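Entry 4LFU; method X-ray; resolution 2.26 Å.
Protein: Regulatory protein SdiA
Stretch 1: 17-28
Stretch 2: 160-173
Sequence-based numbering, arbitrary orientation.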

ATOM      1  N   PHE A  17     -12.123 -17.136  -5.075  1.00 43.67           N
ATOM      2  CA  PHE A  17     -10.980 -16.440  -5.693  1.00 43.50           C
ATOM      3  C   PHE A  17      -9.659 -17.167  -5.496  1.00 44.03           C
ATOM      4  O   PHE A  17      -8.774 -17.095  -6.356  1.00 43.55           O
ATOM      5  CB  PHE A  17     -10.869 -14.996  -5.209  1.00 42.54           C
ATOM      6  CG  PHE A  17     -11.855 -14.061  -5.854  1.00 42.33           C
ATOM      7  CD1 PHE A  17     -11.658 -13.611  -7.167  1.00 40.59           C
ATOM      8  CD2 PHE A  17     -12.980 -13.623  -5.156  1.00 40.47           C
ATOM      9  CE1 PHE A  17     -12.555 -12.749  -7.764  1.00 38.81           C
ATOM     10  CE2 PHE A  17     -13.881 -12.753  -5.748  1.00 41.13           C
ATOM     11  CZ  PHE A  17     -13.666 -12.312  -7.058  1.00 40.21           C
ATOM     12  N   GLN A  18      -9.530 -17.856  -4.366  1.00 45.16           N
ATOM     13  CA  GLN A  18      -8.382 -18.740  -4.117  1.00 47.28           C
ATOM     14  C   GLN A  18      -8.245 -19.813  -5.207  1.00 47.06           C
ATOM     15  O   GLN A  18      -7.154 -20.054  -5.718  1.00 47.23           O
ATOM     16  CB  GLN A  18      -8.506 -19.432  -2.749  1.00 47.18           C
ATOM     17  CG  GLN A  18      -7.832 -18.730  -1.557  1.00 49.09           C
ATOM     18  CD  GLN A  18      -8.247 -19.342  -0.194  1.00 49.57           C
ATOM     19  OE1 GLN A  18      -8.453 -18.621   0.788  1.00 52.19           O
ATOM     20  NE2 GLN A  18      -8.386 -20.679  -0.149  1.00 51.63           N
ATOM     21  N   ARG A  19      -9.361 -20.434  -5.572  1.00 47.56           N
ATOM     22  CA  ARG A  19      -9.336 -21.587  -6.467  1.00 48.31           C
ATOM     23  C   ARG A  19      -9.288 -21.254  -7.977  1.00 47.92           C
ATOM     24  O   ARG A  19      -9.116 -22.146  -8.802  1.00 48.15           O
ATOM     25  CB  ARG A  19     -10.484 -22.556  -6.107  1.00 49.06           C
ATOM     26  CG  ARG A  19     -11.612 -22.703  -7.137  1.00 51.68           C
ATOM     27  CD  ARG A  19     -12.792 -21.780  -6.859  1.00 56.23           C
ATOM     28  NE  ARG A  19     -13.568 -21.322  -8.035  1.00 59.12           N
ATOM     29  CZ  ARG A  19     -13.202 -21.392  -9.324  1.00 61.53           C
ATOM     30  NH1 ARG A  19     -12.033 -21.919  -9.695  1.00 61.89           N
ATOM     31  NH2 ARG A  19     -14.021 -20.920 -10.266  1.00 61.45           N
ATOM     32  N   MET A  20      -9.416 -19.977  -8.341  1.00 47.57           N
ATOM     33  CA  MET A  20      -9.414 -19.579  -9.751  1.00 46.69           C
ATOM     34  C   MET A  20      -8.080 -19.832 -10.435  1.00 46.52           C
ATOM     35  O   MET A  20      -7.025 -19.634  -9.831  1.00 46.12           O
ATOM     36  CB  MET A  20      -9.857 -18.126  -9.904  1.00 46.83           C
ATOM     37  CG  MET A  20     -11.369 -18.007  -9.818  1.00 47.12           C
ATOM     38  SD  MET A  20     -11.984 -16.366  -9.489  1.00 47.33           S
ATOM     39  CE  MET A  20     -13.559 -16.760  -8.723  1.00 45.78           C
ATOM     40  N   GLU A  21      -8.143 -20.271 -11.691  1.00 46.08           N
ATOM     41  CA  GLU A  21      -6.964 -20.693 -12.446  1.00 46.63           C
ATOM     42  C   GLU A  21      -6.676 -19.814 -13.661  1.00 45.21           C
ATOM     43  O   GLU A  21      -5.594 -19.910 -14.256  1.00 45.09           O
ATOM     44  CB  GLU A  21      -7.119 -22.143 -12.919  1.00 46.64           C
ATOM     45  CG  GLU A  21      -6.871 -23.209 -11.857  1.00 48.78           C
ATOM     46  CD  GLU A  21      -6.976 -24.643 -12.424  1.00 49.82           C
ATOM     47  OE1 GLU A  21      -6.347 -24.920 -13.488  1.00 52.97           O
ATOM     48  OE2 GLU A  21      -7.680 -25.492 -11.801  1.00 53.31           O
ATOM     49  N   THR A  22      -7.644 -18.978 -14.038  1.00 44.07           N
ATOM     50  CA  THR A  22      -7.476 -18.040 -15.158  1.00 43.11           C
ATOM     51  C   THR A  22      -8.011 -16.623 -14.861  1.00 42.29           C
ATOM     52  O   THR A  22      -8.839 -16.427 -13.969  1.00 42.16           O
ATOM     53  CB  THR A  22      -8.139 -18.572 -16.475  1.00 43.22           C
ATOM     54  OG1 THR A  22      -9.516 -18.893 -16.229  1.00 43.40           O
ATOM     55  CG2 THR A  22      -7.403 -19.807 -17.007  1.00 43.16           C
ATOM     56  N   ALA A  23      -7.513 -15.648 -15.618  1.00 41.71           N
ATOM     57  CA  ALA A  23      -8.049 -14.296 -15.639  1.00 41.46           C
ATOM     58  C   ALA A  23      -9.569 -14.231 -15.920  1.00 41.32           C
ATOM     59  O   ALA A  23     -10.291 -13.547 -15.193  1.00 41.17           O
ATOM     60  CB  ALA A  23      -7.282 -13.456 -16.645  1.00 41.52           C
ATOM     61  N   GLU A  24     -10.051 -14.946 -16.939  1.00 41.74           N
ATOM     62  CA  GLU A  24     -11.490 -14.954 -17.290  1.00 41.57           C
ATOM     63  C   GLU A  24     -12.401 -15.418 -16.151  1.00 40.99           C
ATOM     64  O   GLU A  24     -13.515 -14.914 -16.019  1.00 41.26           O
ATOM     65  CB  GLU A  24     -11.768 -15.718 -18.606  1.00 42.09           C
ATOM     66  CG  GLU A  24     -13.207 -16.356 -18.779  1.00 43.92           C
ATOM     67  CD  GLU A  24     -14.390 -15.358 -18.951  1.00 49.52           C
ATOM     68  OE1 GLU A  24     -14.188 -14.112 -18.977  1.00 52.10           O
ATOM     69  OE2 GLU A  24     -15.550 -15.839 -19.055  1.00 50.44           O
ATOM     70  N   GLU A  25     -11.925 -16.345 -15.320  1.00 40.34           N
ATOM     71  CA  GLU A  25     -12.683 -16.799 -14.147  1.00 39.82           C
ATOM     72  C   GLU A  25     -12.826 -15.685 -13.126  1.00 38.39           C
ATOM     73  O   GLU A  25     -13.847 -15.594 -12.438  1.00 38.43           O
ATOM     74  CB  GLU A  25     -11.992 -17.976 -13.456  1.00 40.00           C
ATOM     75  CG  GLU A  25     -12.097 -19.348 -14.117  1.00 41.57           C
ATOM     76  CD  GLU A  25     -11.287 -20.393 -13.327  1.00 42.28           C
ATOM     77  OE1 GLU A  25     -11.735 -20.813 -12.231  1.00 45.51           O
ATOM     78  OE2 GLU A  25     -10.189 -20.765 -13.778  1.00 44.71           O
ATOM     79  N   VAL A  26     -11.779 -14.868 -13.000  1.00 36.89           N
ATOM     80  CA  VAL A  26     -11.790 -13.690 -12.118  1.00 35.11           C
ATOM     81  C   VAL A  26     -12.792 -12.651 -12.650  1.00 34.14           C
ATOM     82  O   VAL A  26     -13.671 -12.185 -11.907  1.00 33.09           O
ATOM     83  CB  VAL A  26     -10.355 -13.053 -11.975  1.00 35.26           C
ATOM     84  CG1 VAL A  26     -10.400 -11.828 -11.134  1.00 34.25           C
ATOM     85  CG2 VAL A  26      -9.352 -14.045 -11.392  1.00 34.69           C
ATOM     86  N   TYR A  27     -12.671 -12.317 -13.940  1.00 33.09           N
ATOM     87  CA  TYR A  27     -13.562 -11.338 -14.574  1.00 33.01           C
ATOM     88  C   TYR A  27     -15.015 -11.779 -14.591  1.00 33.61           C
ATOM     89  O   TYR A  27     -15.905 -10.989 -14.290  1.00 33.53           O
ATOM     90  CB  TYR A  27     -13.090 -10.962 -15.970  1.00 31.94           C
ATOM     91  CG  TYR A  27     -11.722 -10.347 -15.975  1.00 30.22           C
ATOM     92  CD1 TYR A  27     -11.401  -9.300 -15.114  1.00 30.64           C
ATOM     93  CD2 TYR A  27     -10.754 -10.795 -16.847  1.00 29.15           C
ATOM     94  CE1 TYR A  27     -10.121  -8.725 -15.123  1.00 30.12           C
ATOM     95  CE2 TYR A  27      -9.486 -10.238 -16.863  1.00 28.90           C
ATOM     96  CZ  TYR A  27      -9.176  -9.206 -15.999  1.00 30.18           C
ATOM     97  OH  TYR A  27      -7.905  -8.651 -16.028  1.00 31.88           O
ATOM     98  N   HIS A  28     -15.244 -13.052 -14.882  1.00 34.72           N
ATOM     99  CA  HIS A  28     -16.598 -13.592 -14.893  1.00 36.03           C
ATOM    100  C   HIS A  28     -17.270 -13.511 -13.521  1.00 35.47           C
ATOM    101  O   HIS A  28     -18.455 -13.181 -13.428  1.00 35.32           O
ATOM    102  CB  HIS A  28     -16.618 -15.032 -15.435  1.00 37.13           C
ATOM    103  CG  HIS A  28     -17.990 -15.627 -15.471  1.00 40.89           C
ATOM    104  ND1 HIS A  28     -18.436 -16.527 -14.522  1.00 44.93           N
ATOM    105  CD2 HIS A  28     -19.032 -15.415 -16.313  1.00 42.71           C
ATOM    106  CE1 HIS A  28     -19.691 -16.853 -14.789  1.00 45.91           C
ATOM    107  NE2 HIS A  28     -20.075 -16.192 -15.869  1.00 45.06           N
ATOM    108  N   GLU A 160      -9.476  -9.359  -3.604  1.00 27.40           N
ATOM    109  CA  GLU A 160      -9.335 -10.769  -4.038  1.00 29.19           C
ATOM    110  C   GLU A 160      -9.170 -10.922  -5.535  1.00 29.26           C
ATOM    111  O   GLU A 160      -8.352 -11.730  -5.980  1.00 30.27           O
ATOM    112  CB  GLU A 160     -10.504 -11.635  -3.549  1.00 29.53           C
ATOM    113  CG  GLU A 160     -10.562 -11.769  -2.029  1.00 33.39           C
ATOM    114  CD  GLU A 160      -9.204 -12.091  -1.419  1.00 38.50           C
ATOM    115  OE1 GLU A 160      -8.615 -13.146  -1.776  1.00 42.32           O
ATOM    116  OE2 GLU A 160      -8.728 -11.299  -0.578  1.00 41.05           O
ATOM    117  N   SER A 161      -9.918 -10.132  -6.316  1.00 29.37           N
ATOM    118  CA  SER A 161      -9.777 -10.196  -7.773  1.00 29.17           C
ATOM    119  C   SER A 161      -8.370  -9.810  -8.194  1.00 28.93           C
ATOM    120  O   SER A 161      -7.753 -10.492  -8.985  1.00 28.76           O
ATOM    121  CB  SER A 161     -10.847  -9.369  -8.504  1.00 28.53           C
ATOM    122  OG  SER A 161     -10.785  -7.982  -8.194  1.00 29.30           O
ATOM    123  N   LEU A 162      -7.845  -8.740  -7.620  1.00 29.72           N
ATOM    124  CA  LEU A 162      -6.518  -8.274  -7.978  1.00 30.27           C
ATOM    125  C   LEU A 162      -5.397  -9.101  -7.339  1.00 30.64           C
ATOM    126  O   LEU A 162      -4.325  -9.212  -7.923  1.00 30.38           O
ATOM    127  CB  LEU A 162      -6.356  -6.789  -7.643  1.00 30.65           C
ATOM    128  CG  LEU A 162      -7.170  -5.773  -8.449  1.00 31.03           C
ATOM    129  CD1 LEU A 162      -7.182  -4.421  -7.778  1.00 30.13           C
ATOM    130  CD2 LEU A 162      -6.645  -5.669  -9.862  1.00 33.24           C
ATOM    131  N   MET A 163      -5.636  -9.671  -6.153  1.00 31.38           N
ATOM    132  CA  MET A 163      -4.687 -10.668  -5.588  1.00 31.79           C
ATOM    133  C   MET A 163      -4.631 -11.953  -6.417  1.00 31.93           C
ATOM    134  O   MET A 163      -3.531 -12.449  -6.717  1.00 32.17           O
ATOM    135  CB  MET A 163      -4.965 -10.967  -4.110  1.00 31.92           C
ATOM    136  CG  MET A 163      -4.672  -9.779  -3.149  1.00 34.83           C
ATOM    137  SD  MET A 163      -3.068  -8.937  -3.325  1.00 39.10           S
ATOM    138  CE  MET A 163      -1.929 -10.290  -2.999  1.00 39.90           C
ATOM    139  N   ALA A 164      -5.801 -12.469  -6.829  1.00 31.89           N
ATOM    140  CA  ALA A 164      -5.848 -13.571  -7.792  1.00 31.52           C
ATOM    141  C   ALA A 164      -5.086 -13.232  -9.065  1.00 31.64           C
ATOM    142  O   ALA A 164      -4.240 -14.002  -9.511  1.00 31.88           O
ATOM    143  CB  ALA A 164      -7.286 -13.954  -8.120  1.00 31.87           C
ATOM    144  N   LEU A 165      -5.369 -12.080  -9.661  1.00 31.93           N
ATOM    145  CA  LEU A 165      -4.670 -11.691 -10.897  1.00 32.16           C
ATOM    146  C   LEU A 165      -3.160 -11.491 -10.723  1.00 32.40           C
ATOM    147  O   LEU A 165      -2.409 -11.671 -11.666  1.00 31.92           O
ATOM    148  CB  LEU A 165      -5.320 -10.446 -11.536  1.00 31.81           C
ATOM    149  CG  LEU A 165      -6.749 -10.621 -12.075  1.00 30.96           C
ATOM    150  CD1 LEU A 165      -7.487  -9.289 -12.112  1.00 30.80           C
ATOM    151  CD2 LEU A 165      -6.745 -11.268 -13.442  1.00 29.73           C
ATOM    152  N   MET A 166      -2.731 -11.087  -9.527  1.00 33.85           N
ATOM    153  CA  MET A 166      -1.306 -11.004  -9.205  1.00 35.65           C
ATOM    154  C   MET A 166      -0.682 -12.392  -9.135  1.00 35.88           C
ATOM    155  O   MET A 166       0.384 -12.611  -9.704  1.00 35.73           O
ATOM    156  CB  MET A 166      -1.059 -10.237  -7.903  1.00 35.34           C
ATOM    157  CG  MET A 166      -0.871  -8.729  -8.116  1.00 37.19           C
ATOM    158  SD  MET A 166      -0.421  -7.845  -6.612  1.00 38.94           S
ATOM    159  CE  MET A 166       1.368  -7.898  -6.684  1.00 36.55           C
ATOM    160  N   ARG A 167      -1.367 -13.317  -8.454  1.00 36.70           N
ATOM    161  CA  ARG A 167      -0.974 -14.731  -8.388  1.00 38.48           C
ATOM    162  C   ARG A 167      -0.859 -15.369  -9.773  1.00 38.08           C
ATOM    163  O   ARG A 167       0.059 -16.131 -10.015  1.00 38.21           O
ATOM    164  CB  ARG A 167      -1.963 -15.527  -7.519  1.00 38.73           C
ATOM    165  CG  ARG A 167      -1.880 -17.041  -7.712  1.00 40.09           C
ATOM    166  CD  ARG A 167      -2.669 -17.803  -6.640  1.00 40.29           C
ATOM    167  NE  ARG A 167      -4.116 -17.585  -6.726  1.00 44.80           N
ATOM    168  CZ  ARG A 167      -4.904 -18.108  -7.665  1.00 45.19           C
ATOM    169  NH1 ARG A 167      -4.392 -18.879  -8.614  1.00 45.40           N
ATOM    170  NH2 ARG A 167      -6.206 -17.852  -7.657  1.00 46.07           N
ATOM    171  N   LEU A 168      -1.785 -15.019 -10.668  1.00 38.10           N
ATOM    172  CA  LEU A 168      -1.831 -15.515 -12.046  1.00 37.68           C
ATOM    173  C   LEU A 168      -0.926 -14.720 -12.974  1.00 37.99           C
ATOM    174  O   LEU A 168      -1.031 -14.835 -14.196  1.00 38.14           O
ATOM    175  CB  LEU A 168      -3.272 -15.497 -12.579  1.00 37.52           C
ATOM    176  CG  LEU A 168      -4.311 -16.329 -11.805  1.00 38.31           C
ATOM    177  CD1 LEU A 168      -5.738 -16.096 -12.274  1.00 37.61           C
ATOM    178  CD2 LEU A 168      -3.990 -17.804 -11.906  1.00 39.66           C
ATOM    179  N   ASN A 169      -0.034 -13.914 -12.393  1.00 38.31           N
ATOM    180  CA  ASN A 169       0.940 -13.112 -13.149  1.00 38.63           C
ATOM    181  C   ASN A 169       0.357 -12.282 -14.315  1.00 38.51           C
ATOM    182  O   ASN A 169       1.025 -12.062 -15.339  1.00 38.07           O
ATOM    183  CB  ASN A 169       2.105 -13.990 -13.623  1.00 39.25           C
ATOM    184  CG  ASN A 169       3.383 -13.192 -13.843  1.00 41.71           C
ATOM    185  OD1 ASN A 169       3.870 -12.509 -12.932  1.00 43.85           O
ATOM    186  ND2 ASN A 169       3.933 -13.269 -15.062  1.00 43.06           N
ATOM    187  N   ASP A 170      -0.881 -11.797 -14.133  1.00 38.22           N
ATOM    188  CA  ASP A 170      -1.588 -11.019 -15.159  1.00 36.88           C
ATOM    189  C   ASP A 170      -1.030  -9.612 -15.442  1.00 36.40           C
ATOM    190  O   ASP A 170      -0.589  -8.902 -14.529  1.00 35.49           O
ATOM    191  CB  ASP A 170      -3.076 -10.946 -14.853  1.00 36.99           C
ATOM    192  CG  ASP A 170      -3.899 -10.746 -16.110  1.00 37.73           C
ATOM    193  OD1 ASP A 170      -4.061  -9.590 -16.553  1.00 36.48           O
ATOM    194  OD2 ASP A 170      -4.362 -11.758 -16.674  1.00 40.67           O
ATOM    195  N   GLU A 171      -1.061  -9.251 -16.726  1.00 35.41           N
ATOM    196  CA  GLU A 171      -0.495  -8.019 -17.279  1.00 36.54           C
ATOM    197  C   GLU A 171      -1.190  -6.765 -16.721  1.00 34.94           C
ATOM    198  O   GLU A 171      -0.597  -5.678 -16.669  1.00 34.55           O
ATOM    199  CB  GLU A 171      -0.635  -8.039 -18.814  1.00 36.08           C
ATOM    200  CG  GLU A 171      -2.095  -8.350 -19.233  1.00 39.59           C
ATOM    201  CD  GLU A 171      -2.380  -8.295 -20.730  1.00 40.65           C
ATOM    202  OE1 GLU A 171      -3.515  -8.673 -21.100  1.00 46.60           O
ATOM    203  OE2 GLU A 171      -1.506  -7.875 -21.531  1.00 47.46           O
ATOM    204  N   ILE A 172      -2.449  -6.936 -16.318  1.00 33.80           N
ATOM    205  CA  ILE A 172      -3.253  -5.854 -15.781  1.00 32.32           C
ATOM    206  C   ILE A 172      -2.629  -5.306 -14.492  1.00 32.11           C
ATOM    207  O   ILE A 172      -2.652  -4.090 -14.274  1.00 31.91           O
ATOM    208  CB  ILE A 172      -4.752  -6.253 -15.602  1.00 32.22           C
ATOM    209  CG1 ILE A 172      -5.635  -4.995 -15.602  1.00 32.37           C
ATOM    210  CG2 ILE A 172      -4.968  -7.183 -14.376  1.00 32.10           C
ATOM    211  CD1 ILE A 172      -7.090  -5.194 -15.177  1.00 30.93           C
ATOM    212  N   VAL A 173      -2.041  -6.190 -13.681  1.00 31.10           N
ATOM    213  CA  VAL A 173      -1.513  -5.822 -12.367  1.00 31.36           C
ATOM    214  C   VAL A 173       0.015  -5.873 -12.183  1.00 31.92           C
ATOM    215  O   VAL A 173       0.527  -5.306 -11.216  1.00 31.83           O
ATOM    216  CB  VAL A 173      -2.147  -6.664 -11.227  1.00 31.18           C
ATOM    217  CG1 VAL A 173      -3.465  -6.118 -10.834  1.00 31.39           C
ATOM    218  CG2 VAL A 173      -2.267  -8.134 -11.619  1.00 30.81           C
TER
HETATM  219  O   HOH W   1      -6.495  -8.846 -18.011  1.00 33.40           O

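What makes the strongest direct polar link between the two stretches? It is the guanidinium of Arg167, at the end of helix 160-167, reaching the turn that follows Phe17. Both terminal nitrogens converge on one carbonyl: Arg167 NH1 lies 3.0 Å from Met20 O and Arg167 NH2 lies 2.9 Å from the same Met20 O, each a hydrogen bond. A weak third bond runs from Arg167 NH2 to Phe17 O at 3.0 Å. These two oxygens sit near the plane of the guanidinium, where its N-H groups point, whereas Gln18 O lies over one face and, although 3.1 Å from Arg167 NH2, is badly angled for a hydrogen bond. Arginine suits the place because a long chain with several donors can gather carbonyls from a turn.

How is the receiving turn kept in shape? Glu25, whose side chain does not touch the second stretch, folds back along its own. Its OE1 forms a salt bridge with Arg19 NH1 at 2.8 Å, and its OE2 accepts a hydrogen bond from Glu21 N at 3.0 Å. Thr22, at the N-cap position, precedes helix 23-28, so the loop carrying Met20 O is tied directly to the start of that helix.

Is there a second polar link, at the Asp170 end? Here a water joins the stretches: it is 2.4 Å from Tyr27 OH, a very short separation, and donates a hydrogen bond to Asp170 OD1 at 2.9 Å. The two side chains do not bond directly, since Tyr27 OH and Asp170 OD1 are 4.0 Å apart. Asp170 OD1 also accepts a hydrogen bond from Ile172 N at 3.1 Å, which steadies the carboxylate.

What fills the space between the helices? Helices 23-28 and 160-167 run almost antiparallel, at 175°, with axes 9.9 Å apart at closest approach. Val26 points toward the second stretch, its CG2 3.9 Å from Ala164 CB and its CG1 4.0 Å from Leu165 CG; the small Ala164 leaves room for this branched side chain. Ala23 CB meets Leu165 CD2 at 3.9 Å, and Tyr27 CE1 lies 4.0 Å from Leu165 CD1, so Leu165 is shared among three neighbours.

What closes the two ends of this packing? Beside Glu160, the buried Phe17 ring has Glu160 C and Ser161 N over one face, while its CD2 is 3.6 Å from Glu160 CB. Leu168, just past its helix, places CD2 3.5 Å from Glu21 O and CD1 4.2 Å from Val26 CG2, covering the loop-to-helix junction. Together the stretches bury 606 Å².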